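Local coordinates for peptidase S15/CocE/NonD (Thaumarchaeota archaeon SCGC AB-539-E09, PDB 4PF1), which probably acts as a serine aminopeptidase of the S15 family, using an alpha/beta hydrolase fold to cleave residues from the amino ends of peptides, at residues P477-L482 against F566-I572; V408-L414 against V472-E476; Q58-L64 against E150-A156. The contacts are given in a common frame with arbitrary orientation. Numbering follows the deposited sequence.

Contact 1: P477-L482 against F566-I572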
loop_
_atom_site.group_PDB
_atom_site.type_symbol
_atom_site.label_atom_id
_atom_site.label_comp_id
_atom_site.label_asym_id
_atom_site.label_seq_id
_atom_site.Cartn_x
_atom_site.Cartn_y
_atom_site.Cartn_z
ATOM N N PRO A 477 31.398 -7.922 13.455
ATOM C CA PRO A 477 30.870 -6.542 13.338
ATOM C C PRO A 477 31.976 -5.504 13.542
ATOM O O PRO A 477 32.766 -5.624 14.483
ATOM C CB PRO A 477 29.807 -6.462 14.443
ATOM C CG PRO A 477 29.474 -7.865 14.767
ATOM C CD PRO A 477 30.704 -8.675 14.520
ATOM N N LEU A 478 32.075 -4.534 12.615
ATOM C CA LEU A 478 33.106 -3.495 12.635
ATOM C C LEU A 478 32.935 -2.557 13.818
ATOM O O LEU A 478 31.813 -2.169 14.140
ATOM C CB LEU A 478 33.104 -2.692 11.322
ATOM C CG LEU A 478 33.407 -3.474 10.035
ATOM C CD1 LEU A 478 33.221 -2.606 8.836
ATOM C CD2 LEU A 478 34.821 -4.054 10.042
ATOM N N LYS A 479 34.050 -2.208 14.475
ATOM C CA LYS A 479 34.039 -1.320 15.637
ATOM C C LYS A 479 34.230 0.136 15.207
ATOM O O LYS A 479 33.851 1.050 15.938
ATOM C CB LYS A 479 35.107 -1.744 16.651
ATOM C CG LYS A 479 34.760 -3.045 17.370
ATOM C CD LYS A 479 35.481 -3.169 18.698
ATOM C CE LYS A 479 34.653 -3.903 19.728
ATOM N NZ LYS A 479 33.549 -3.058 20.261
ATOM N N GLU A 480 34.799 0.345 14.012
ATOM C CA GLU A 480 35.015 1.667 13.427
ATOM C C GLU A 480 34.617 1.641 11.935
ATOM O O GLU A 480 34.562 0.556 11.346
ATOM C CB GLU A 480 36.484 2.113 13.605
ATOM C CG GLU A 480 36.868 2.481 15.036
ATOM C CD GLU A 480 36.244 3.737 15.629
ATOM O OE1 GLU A 480 36.168 3.822 16.875
ATOM O OE2 GLU A 480 35.863 4.646 14.855
ATOM N N PRO A 481 34.317 2.804 11.299
ATOM C CA PRO A 481 33.920 2.772 9.878
ATOM C C PRO A 481 35.063 2.359 8.940
ATOM O O PRO A 481 36.221 2.708 9.179
ATOM C CB PRO A 481 33.470 4.210 9.607
ATOM C CG PRO A 481 34.194 5.031 10.608
ATOM C CD PRO A 481 34.287 4.183 11.834
ATOM N N LEU A 482 34.728 1.597 7.879
ATOM C CA LEU A 482 35.680 1.142 6.865
ATOM C C LEU A 482 35.264 1.700 5.501
ATOM O O LEU A 482 34.180 1.385 5.009
ATOM C CB LEU A 482 35.747 -0.398 6.841
ATOM C CG LEU A 482 36.967 -1.011 6.163
ATOM C CD1 LEU A 482 37.507 -2.166 6.970
ATOM C CD2 LEU A 482 36.637 -1.474 4.759
ATOM N N PHE A 566 31.476 1.121 5.218
ATOM C CA PHE A 566 30.940 0.037 6.035
ATOM C C PHE A 566 30.919 0.575 7.465
ATOM O O PHE A 566 31.978 0.729 8.082
ATOM C CB PHE A 566 31.803 -1.233 5.905
ATOM C CG PHE A 566 31.758 -1.932 4.565
ATOM C CD1 PHE A 566 30.736 -2.828 4.264
ATOM C CD2 PHE A 566 32.769 -1.747 3.632
ATOM C CE1 PHE A 566 30.704 -3.490 3.031
ATOM C CE2 PHE A 566 32.741 -2.418 2.403
ATOM C CZ PHE A 566 31.709 -3.286 2.111
ATOM N N LEU A 567 29.737 0.997 7.932
ATOM C CA LEU A 567 29.570 1.671 9.222
ATOM C C LEU A 567 29.754 0.725 10.443
ATOM O O LEU A 567 29.673 -0.494 10.284
ATOM C CB LEU A 567 28.182 2.352 9.278
ATOM C CG LEU A 567 27.991 3.586 8.388
ATOM C CD1 LEU A 567 26.519 3.885 8.186
ATOM C CD2 LEU A 567 28.697 4.808 8.971
ATOM N N PRO A 568 30.001 1.272 11.674
ATOM C CA PRO A 568 30.151 0.394 12.855
ATOM C C PRO A 568 28.914 -0.480 13.097
ATOM O O PRO A 568 27.782 -0.024 12.904
ATOM C CB PRO A 568 30.370 1.380 14.009
ATOM C CG PRO A 568 30.873 2.619 13.362
ATOM C CD PRO A 568 30.173 2.693 12.045
ATOM N N GLY A 569 29.147 -1.734 13.476
ATOM C CA GLY A 569 28.081 -2.712 13.681
ATOM C C GLY A 569 27.774 -3.515 12.429
ATOM O O GLY A 569 27.137 -4.570 12.506
ATOM N N HIS A 570 28.224 -3.017 11.256
ATOM C CA HIS A 570 28.047 -3.706 9.974
ATOM C C HIS A 570 29.162 -4.730 9.749
ATOM O O HIS A 570 30.241 -4.601 10.330
ATOM C CB HIS A 570 28.034 -2.700 8.797
ATOM C CG HIS A 570 26.845 -1.789 8.754
ATOM N ND1 HIS A 570 25.885 -1.905 7.768
ATOM C CD2 HIS A 570 26.533 -0.736 9.545
ATOM C CE1 HIS A 570 25.013 -0.938 7.996
ATOM N NE2 HIS A 570 25.360 -0.209 9.055
ATOM N N ARG A 571 28.903 -5.732 8.900
ATOM C CA ARG A 571 29.889 -6.749 8.525
ATOM C C ARG A 571 30.151 -6.686 7.025
ATOM O O ARG A 571 29.267 -6.285 6.261
ATOM C CB ARG A 571 29.404 -8.167 8.894
ATOM C CG ARG A 571 29.162 -8.437 10.375
ATOM C CD ARG A 571 28.734 -9.885 10.554
ATOM N NE ARG A 571 28.062 -10.133 11.830
ATOM C CZ ARG A 571 28.397 -11.107 12.674
ATOM N NH1 ARG A 571 29.418 -11.912 12.401
ATOM N NH2 ARG A 571 27.721 -11.274 13.802
ATOM N N ILE A 572 31.347 -7.112 6.597
ATOM C CA ILE A 572 31.678 -7.218 5.171
ATOM C C ILE A 572 31.490 -8.690 4.821
ATOM O O ILE A 572 32.045 -9.554 5.502
ATOM C CB ILE A 572 33.093 -6.687 4.797
ATOM C CG1 ILE A 572 33.310 -5.242 5.308
ATOM C CG2 ILE A 572 33.306 -6.780 3.272
ATOM C CD1 ILE A 572 34.753 -4.786 5.380
#

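Contact 2: V408-L414 against V472-E476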
loop_
_atom_site.group_PDB
_atom_site.type_symbol
_atom_site.label_atom_id
_atom_site.label_comp_id
_atom_site.label_asym_id
_atom_site.label_seq_id
_atom_site.Cartn_x
_atom_site.Cartn_y
_atom_site.Cartn_z
ATOM N N VAL A 408 39.438 -15.012 2.341
ATOM C CA VAL A 408 38.397 -15.941 2.806
ATOM C C VAL A 408 39.082 -16.899 3.803
ATOM O O VAL A 408 40.227 -17.290 3.574
ATOM C CB VAL A 408 37.639 -16.689 1.660
ATOM C CG1 VAL A 408 36.941 -15.706 0.718
ATOM C CG2 VAL A 408 38.554 -17.637 0.884
ATOM N N GLN A 409 38.440 -17.180 4.943
ATOM C CA GLN A 409 39.057 -17.992 6.002
ATOM C C GLN A 409 38.146 -19.139 6.469
ATOM O O GLN A 409 36.991 -19.229 6.044
ATOM C CB GLN A 409 39.425 -17.095 7.208
ATOM C CG GLN A 409 40.411 -15.963 6.884
ATOM C CD GLN A 409 40.454 -14.870 7.935
ATOM O OE1 GLN A 409 39.564 -14.733 8.786
ATOM N NE2 GLN A 409 41.479 -14.037 7.870
ATOM N N GLU A 410 38.670 -19.996 7.376
ATOM C CA GLU A 410 37.941 -21.118 7.975
ATOM C C GLU A 410 36.790 -20.615 8.869
ATOM O O GLU A 410 36.799 -19.454 9.286
ATOM C CB GLU A 410 38.898 -22.028 8.782
ATOM C CG GLU A 410 39.473 -21.385 10.044
ATOM C CD GLU A 410 40.210 -22.308 11.002
ATOM O OE1 GLU A 410 39.991 -23.541 10.946
ATOM O OE2 GLU A 410 40.981 -21.786 11.839
ATOM N N ASP A 411 35.805 -21.502 9.159
ATOM C CA ASP A 411 34.623 -21.237 9.996
ATOM C C ASP A 411 33.803 -20.022 9.478
ATOM O O ASP A 411 33.257 -19.256 10.279
ATOM C CB ASP A 411 35.016 -21.042 11.485
ATOM C CG ASP A 411 35.828 -22.179 12.080
ATOM O OD1 ASP A 411 35.332 -23.332 12.079
ATOM O OD2 ASP A 411 36.941 -21.911 12.588
ATOM N N GLY A 412 33.733 -19.874 8.149
ATOM C CA GLY A 412 32.999 -18.796 7.483
ATOM C C GLY A 412 33.479 -17.393 7.811
ATOM O O GLY A 412 32.686 -16.445 7.798
ATOM N N LYS A 413 34.782 -17.250 8.115
ATOM C CA LYS A 413 35.379 -15.965 8.482
ATOM C C LYS A 413 35.980 -15.254 7.272
ATOM O O LYS A 413 36.346 -15.893 6.284
ATOM C CB LYS A 413 36.459 -16.147 9.565
ATOM C CG LYS A 413 35.928 -16.587 10.927
ATOM C CD LYS A 413 37.038 -16.601 11.975
ATOM C CE LYS A 413 36.621 -17.282 13.255
ATOM N NZ LYS A 413 37.087 -18.694 13.309
ATOM N N LEU A 414 36.100 -13.926 7.378
ATOM C CA LEU A 414 36.691 -13.045 6.374
ATOM C C LEU A 414 37.556 -12.018 7.111
ATOM O O LEU A 414 37.062 -11.350 8.018
ATOM C CB LEU A 414 35.565 -12.368 5.564
ATOM C CG LEU A 414 35.960 -11.588 4.313
ATOM C CD1 LEU A 414 36.281 -12.525 3.150
ATOM C CD2 LEU A 414 34.845 -10.652 3.904
ATOM N N VAL A 472 29.709 -18.861 1.993
ATOM C CA VAL A 472 29.561 -17.578 2.689
ATOM C C VAL A 472 30.754 -17.329 3.629
ATOM O O VAL A 472 31.196 -18.241 4.331
ATOM C CB VAL A 472 28.207 -17.498 3.474
ATOM C CG1 VAL A 472 27.948 -16.086 3.983
ATOM C CG2 VAL A 472 27.027 -17.982 2.624
ATOM N N TRP A 473 31.262 -16.083 3.632
ATOM C CA TRP A 473 32.324 -15.600 4.521
ATOM C C TRP A 473 31.955 -14.203 4.994
ATOM O O TRP A 473 31.450 -13.407 4.202
ATOM C CB TRP A 473 33.696 -15.578 3.824
ATOM C CG TRP A 473 34.148 -16.903 3.287
ATOM C CD1 TRP A 473 34.828 -17.876 3.960
ATOM C CD2 TRP A 473 33.985 -17.377 1.946
ATOM N NE1 TRP A 473 35.099 -18.931 3.119
ATOM C CE2 TRP A 473 34.592 -18.652 1.874
ATOM C CE3 TRP A 473 33.408 -16.836 0.783
ATOM C CZ2 TRP A 473 34.620 -19.401 0.692
ATOM C CZ3 TRP A 473 33.439 -17.579 -0.385
ATOM C CH2 TRP A 473 34.057 -18.835 -0.429
ATOM N N ALA A 474 32.187 -13.904 6.275
ATOM C CA ALA A 474 31.857 -12.595 6.829
ATOM C C ALA A 474 32.823 -12.193 7.926
ATOM O O ALA A 474 33.292 -13.045 8.682
ATOM C CB ALA A 474 30.431 -12.596 7.373
ATOM N N THR A 475 33.114 -10.888 8.017
ATOM C CA THR A 475 33.957 -10.330 9.079
ATOM C C THR A 475 33.135 -10.269 10.366
ATOM O O THR A 475 31.920 -10.457 10.320
ATOM C CB THR A 475 34.455 -8.909 8.693
ATOM O OG1 THR A 475 33.359 -7.992 8.753
ATOM C CG2 THR A 475 35.114 -8.852 7.319
ATOM N N GLU A 476 33.773 -9.960 11.502
ATOM C CA GLU A 476 33.035 -9.727 12.744
ATOM C C GLU A 476 32.436 -8.304 12.659
ATOM O O GLU A 476 32.886 -7.537 11.798
ATOM C CB GLU A 476 33.954 -9.896 13.974
ATOM C CG GLU A 476 34.212 -11.349 14.367
ATOM C CD GLU A 476 32.985 -12.206 14.635
ATOM O OE1 GLU A 476 32.109 -11.774 15.419
ATOM O OE2 GLU A 476 32.910 -13.323 14.074
#

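Contact 3: Q58-L64 against E150-A156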
loop_
_atom_site.group_PDB
_atom_site.type_symbol
_atom_site.label_atom_id
_atom_site.label_comp_id
_atom_site.label_asym_id
_atom_site.label_seq_id
_atom_site.Cartn_x
_atom_site.Cartn_y
_atom_site.Cartn_z
ATOM N N GLN A 58 14.333 32.597 -28.560
ATOM C CA GLN A 58 15.250 32.922 -29.651
ATOM C C GLN A 58 16.694 32.793 -29.159
ATOM O O GLN A 58 16.947 32.925 -27.957
ATOM C CB GLN A 58 14.974 34.327 -30.238
ATOM C CG GLN A 58 14.985 35.474 -29.228
ATOM C CD GLN A 58 14.621 36.782 -29.890
ATOM O OE1 GLN A 58 15.472 37.492 -30.435
ATOM N NE2 GLN A 58 13.341 37.123 -29.870
ATOM N N ASN A 59 17.629 32.481 -30.084
ATOM C CA ASN A 59 19.064 32.309 -29.811
ATOM C C ASN A 59 19.314 31.327 -28.629
ATOM O O ASN A 59 20.139 31.602 -27.753
ATOM C CB ASN A 59 19.730 33.678 -29.551
ATOM C CG ASN A 59 21.201 33.727 -29.881
ATOM O OD1 ASN A 59 21.640 33.319 -30.965
ATOM N ND2 ASN A 59 21.986 34.288 -28.977
ATOM N N THR A 60 18.588 30.190 -28.617
ATOM C CA THR A 60 18.703 29.168 -27.563
ATOM C C THR A 60 19.403 27.898 -28.125
ATOM O O THR A 60 19.229 27.581 -29.303
ATOM C CB THR A 60 17.301 28.873 -26.939
ATOM O OG1 THR A 60 17.442 28.142 -25.724
ATOM C CG2 THR A 60 16.363 28.133 -27.882
ATOM N N PRO A 61 20.202 27.154 -27.323
ATOM C CA PRO A 61 20.865 25.956 -27.875
ATOM C C PRO A 61 19.917 24.773 -28.107
ATOM O O PRO A 61 18.749 24.812 -27.704
ATOM C CB PRO A 61 21.918 25.620 -26.822
ATOM C CG PRO A 61 21.374 26.153 -25.560
ATOM C CD PRO A 61 20.589 27.384 -25.913
ATOM N N ILE A 62 20.441 23.712 -28.755
ATOM C CA ILE A 62 19.705 22.479 -29.042
ATOM C C ILE A 62 20.272 21.329 -28.198
ATOM O O ILE A 62 21.490 21.191 -28.077
ATOM C CB ILE A 62 19.754 22.148 -30.568
ATOM C CG1 ILE A 62 18.972 23.196 -31.401
ATOM C CG2 ILE A 62 19.263 20.708 -30.870
ATOM C CD1 ILE A 62 19.377 23.254 -32.892
ATOM N N VAL A 63 19.387 20.496 -27.637
ATOM C CA VAL A 63 19.790 19.305 -26.896
ATOM C C VAL A 63 19.207 18.079 -27.655
ATOM O O VAL A 63 17.988 17.931 -27.757
ATOM C CB VAL A 63 19.443 19.373 -25.375
ATOM C CG1 VAL A 63 17.946 19.537 -25.125
ATOM C CG2 VAL A 63 20.009 18.179 -24.618
ATOM N N LEU A 64 20.094 17.299 -28.300
ATOM C CA LEU A 64 19.734 16.186 -29.181
ATOM C C LEU A 64 19.863 14.814 -28.510
ATOM O O LEU A 64 20.861 14.527 -27.854
ATOM C CB LEU A 64 20.618 16.233 -30.461
ATOM C CG LEU A 64 20.531 15.047 -31.456
ATOM C CD1 LEU A 64 19.166 14.974 -32.132
ATOM C CD2 LEU A 64 21.622 15.131 -32.499
ATOM N N GLU A 150 15.386 29.677 -34.354
ATOM C CA GLU A 150 15.351 30.020 -32.927
ATOM C C GLU A 150 16.632 29.572 -32.197
ATOM O O GLU A 150 16.840 29.955 -31.045
ATOM C CB GLU A 150 14.114 29.400 -32.246
ATOM C CG GLU A 150 12.778 29.947 -32.738
ATOM C CD GLU A 150 12.255 29.350 -34.033
ATOM O OE1 GLU A 150 12.675 28.225 -34.392
ATOM O OE2 GLU A 150 11.423 30.012 -34.693
ATOM N N SER A 151 17.483 28.770 -32.861
ATOM C CA SER A 151 18.707 28.258 -32.245
ATOM C C SER A 151 19.885 29.237 -32.367
ATOM O O SER A 151 19.888 30.101 -33.245
ATOM C CB SER A 151 19.085 26.902 -32.838
ATOM O OG SER A 151 19.671 27.003 -34.124
ATOM N N ASN A 152 20.890 29.085 -31.477
ATOM C CA ASN A 152 22.114 29.891 -31.473
ATOM C C ASN A 152 23.224 29.184 -32.289
ATOM O O ASN A 152 24.372 29.638 -32.309
ATOM C CB ASN A 152 22.578 30.172 -30.023
ATOM C CG ASN A 152 22.972 28.948 -29.213
ATOM O OD1 ASN A 152 22.822 27.800 -29.635
ATOM N ND2 ASN A 152 23.484 29.174 -28.020
ATOM N N GLY A 153 22.858 28.076 -32.941
ATOM C CA GLY A 153 23.766 27.280 -33.759
ATOM C C GLY A 153 24.652 26.333 -32.973
ATOM O O GLY A 153 25.596 25.770 -33.531
ATOM N N ARG A 154 24.363 26.153 -31.666
ATOM C CA ARG A 154 25.133 25.269 -30.782
ATOM C C ARG A 154 24.279 24.067 -30.367
ATOM O O ARG A 154 23.091 24.226 -30.079
ATOM C CB ARG A 154 25.643 26.031 -29.548
ATOM C CG ARG A 154 26.575 27.191 -29.884
ATOM C CD ARG A 154 27.218 27.738 -28.634
ATOM N NE ARG A 154 27.921 28.994 -28.881
ATOM C CZ ARG A 154 28.592 29.666 -27.951
ATOM N NH1 ARG A 154 28.664 29.202 -26.709
ATOM N NH2 ARG A 154 29.199 30.804 -28.256
ATOM N N VAL A 155 24.874 22.858 -30.388
ATOM C CA VAL A 155 24.163 21.608 -30.094
ATOM C C VAL A 155 24.925 20.780 -29.050
ATOM O O VAL A 155 26.158 20.763 -29.041
ATOM C CB VAL A 155 23.931 20.775 -31.405
ATOM C CG1 VAL A 155 23.236 19.440 -31.117
ATOM C CG2 VAL A 155 23.143 21.570 -32.444
ATOM N N ALA A 156 24.173 20.079 -28.183
ATOM C CA ALA A 156 24.705 19.122 -27.222
ATOM C C ALA A 156 23.928 17.823 -27.336
ATOM O O ALA A 156 22.729 17.855 -27.612
ATOM C CB ALA A 156 24.614 19.668 -25.810
#

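Contact 1: P477-L482 against F566-I572
Four apolar side chains form the centre of this contact. L478 reaches inward, its CD1 3.5 Å from CB of F566, while CD2 of L482 packs 3.9 Å from CD1 of I572 and 4.0 Å from ring atom CD2 of F566. Further out, P481 and P568 touch ring to ring, CD to CG at 4.1 Å.

Around this patch the backbones pair twice. First, L482 and F566 make an antiparallel hydrogen-bonded pair: L482 N donates to F566 O at 2.9 Å and F566 N to L482 O at 2.7 Å. Second, L478 N donates to H570 O (2.9 Å) and G569 N to L478 O (2.8 Å). This second pair meets a type II turn from L567 to H570, where positive phi suits G569. CA-to-CB of H570 points away from 477-482, and its ND1 is hydrogen-bonded to D509. At the polar edge, P477 CD lies over one face of the R571 guanidinium, 3.8 Å from its CZ.

In the C-terminal non-catalytic domain, the loop between strands 471-474 and 482-486 is thus joined to the turn between 562-566 and 571-577 by main-chain hydrogen bonds and apolar packing, so the union depends little on polar side chains.

Contact 2: V408-L414 against V472-E476
W473, L414 and G412 lose the most surface here, and the contact can be read from them. The indole of W473 lies beneath V408, whose CB stands 3.5 Å from the centroid of the five-membered ring of W473 and 6° off its normal, a CH-pi contact over the ring face. The carbonyl O of Q409 sits at the ring edge, 3.3 Å from CD1 of W473, while the indole NE1 is hydrogen-bonded to D426.

G412 contributes through its main chain. Its O accepts from A474 N at 3.0 Å and also receives a CA-H...O contact from W473 CA at 3.4 Å. G412 is the third residue of a type I' turn from E410 to K413, the tight reversal of a beta hairpin, closed by K413 N to E410 O (3.2 Å); just outside it, Q409 N bonds K413 O (2.8 Å) between the arms. This hairpin joins strands 401-408 and 414-415 in the C-terminal non-catalytic domain. Its returning side, G412 to L414, lies along T475 and strand 471-474 of a different sheet, while E410 and D411 at the tip stand clear. Positive phi at G412 favours glycine.

L414 points toward the strand, its CD1 4.1 Å from W473 CB and its CD2 3.9 Å from T475 CG2. Its N makes a weak hydrogen bond to A474 O at 3.2 Å, and its O lies 3.4 Å from T475 CA in another CA-H...O contact.

Contact 3: Q58-L64 against E150-A156
Two neighbouring parallel strands of the central sheet of an alpha/beta hydrolase fold meet here, 60-67 and 154-160. Their short segments cross at -29°, with axes 4.7 Å apart at closest approach, and the pairing shows how one strand can bridge to the chain on both sides of a corner.

In the regular part, I62 pairs with V155 and V63 with A156. The bonds alternate as in any parallel ladder: I62 N donates to R154 O (3.0 Å), A156 N to I62 O (2.9 Å) and L64 N to A156 O (2.8 Å). On one face, CB of I62 meets CG2 of V155 at 3.9 Å, and V155 also packs on helix 133-147; on the other, A156 rests on helix 347-365.

Before the corner, T60 makes a further parallel bridge with S151 of the short strand 151-152, where T60 N donates to E150 O (3.0 Å) and N152 N to T60 O (3.1 Å). Between T60 and I62 the register shifts by two residues, a beta bulge. The extra residues turn the corner at G153, whose positive phi favours glycine. An Asx turn spans it, OD1 of N152 accepting from R154 N at 3.0 Å; the same OD1 lies 3.2 Å from P61 CA. The R154 guanidinium makes a salt bridge with D366, and N152 ND2 bonds L364 O.

With helix 133-147 leading from the strand 100-105 side of the sheet into strand 154-160, and helices packed on both faces, this is the three-layer architecture typical of alpha/beta hydrolases.

How the contacts relate
Contacts 1 and 2 belong together, while contact 3 lies apart. The first two have centres 15 Å apart and touch: strands 471-474 and 571-577 are neighbours in one sheet of the C-terminal non-catalytic domain, and I572 O of contact 1 lies 3.0 Å from T475 N of contact 2, a probable hydrogen bond. Contact 3 is in the peptidase domain, its centre 50 Å from that of contact 1 and 57 Å from that of contact 2, with nearest atoms about 36 and 43 Å away. Strand 154-160 of contact 3 runs directly toward S161, which with H328 and D295 has the geometry of a serine-hydrolase triad and is probably catalytic.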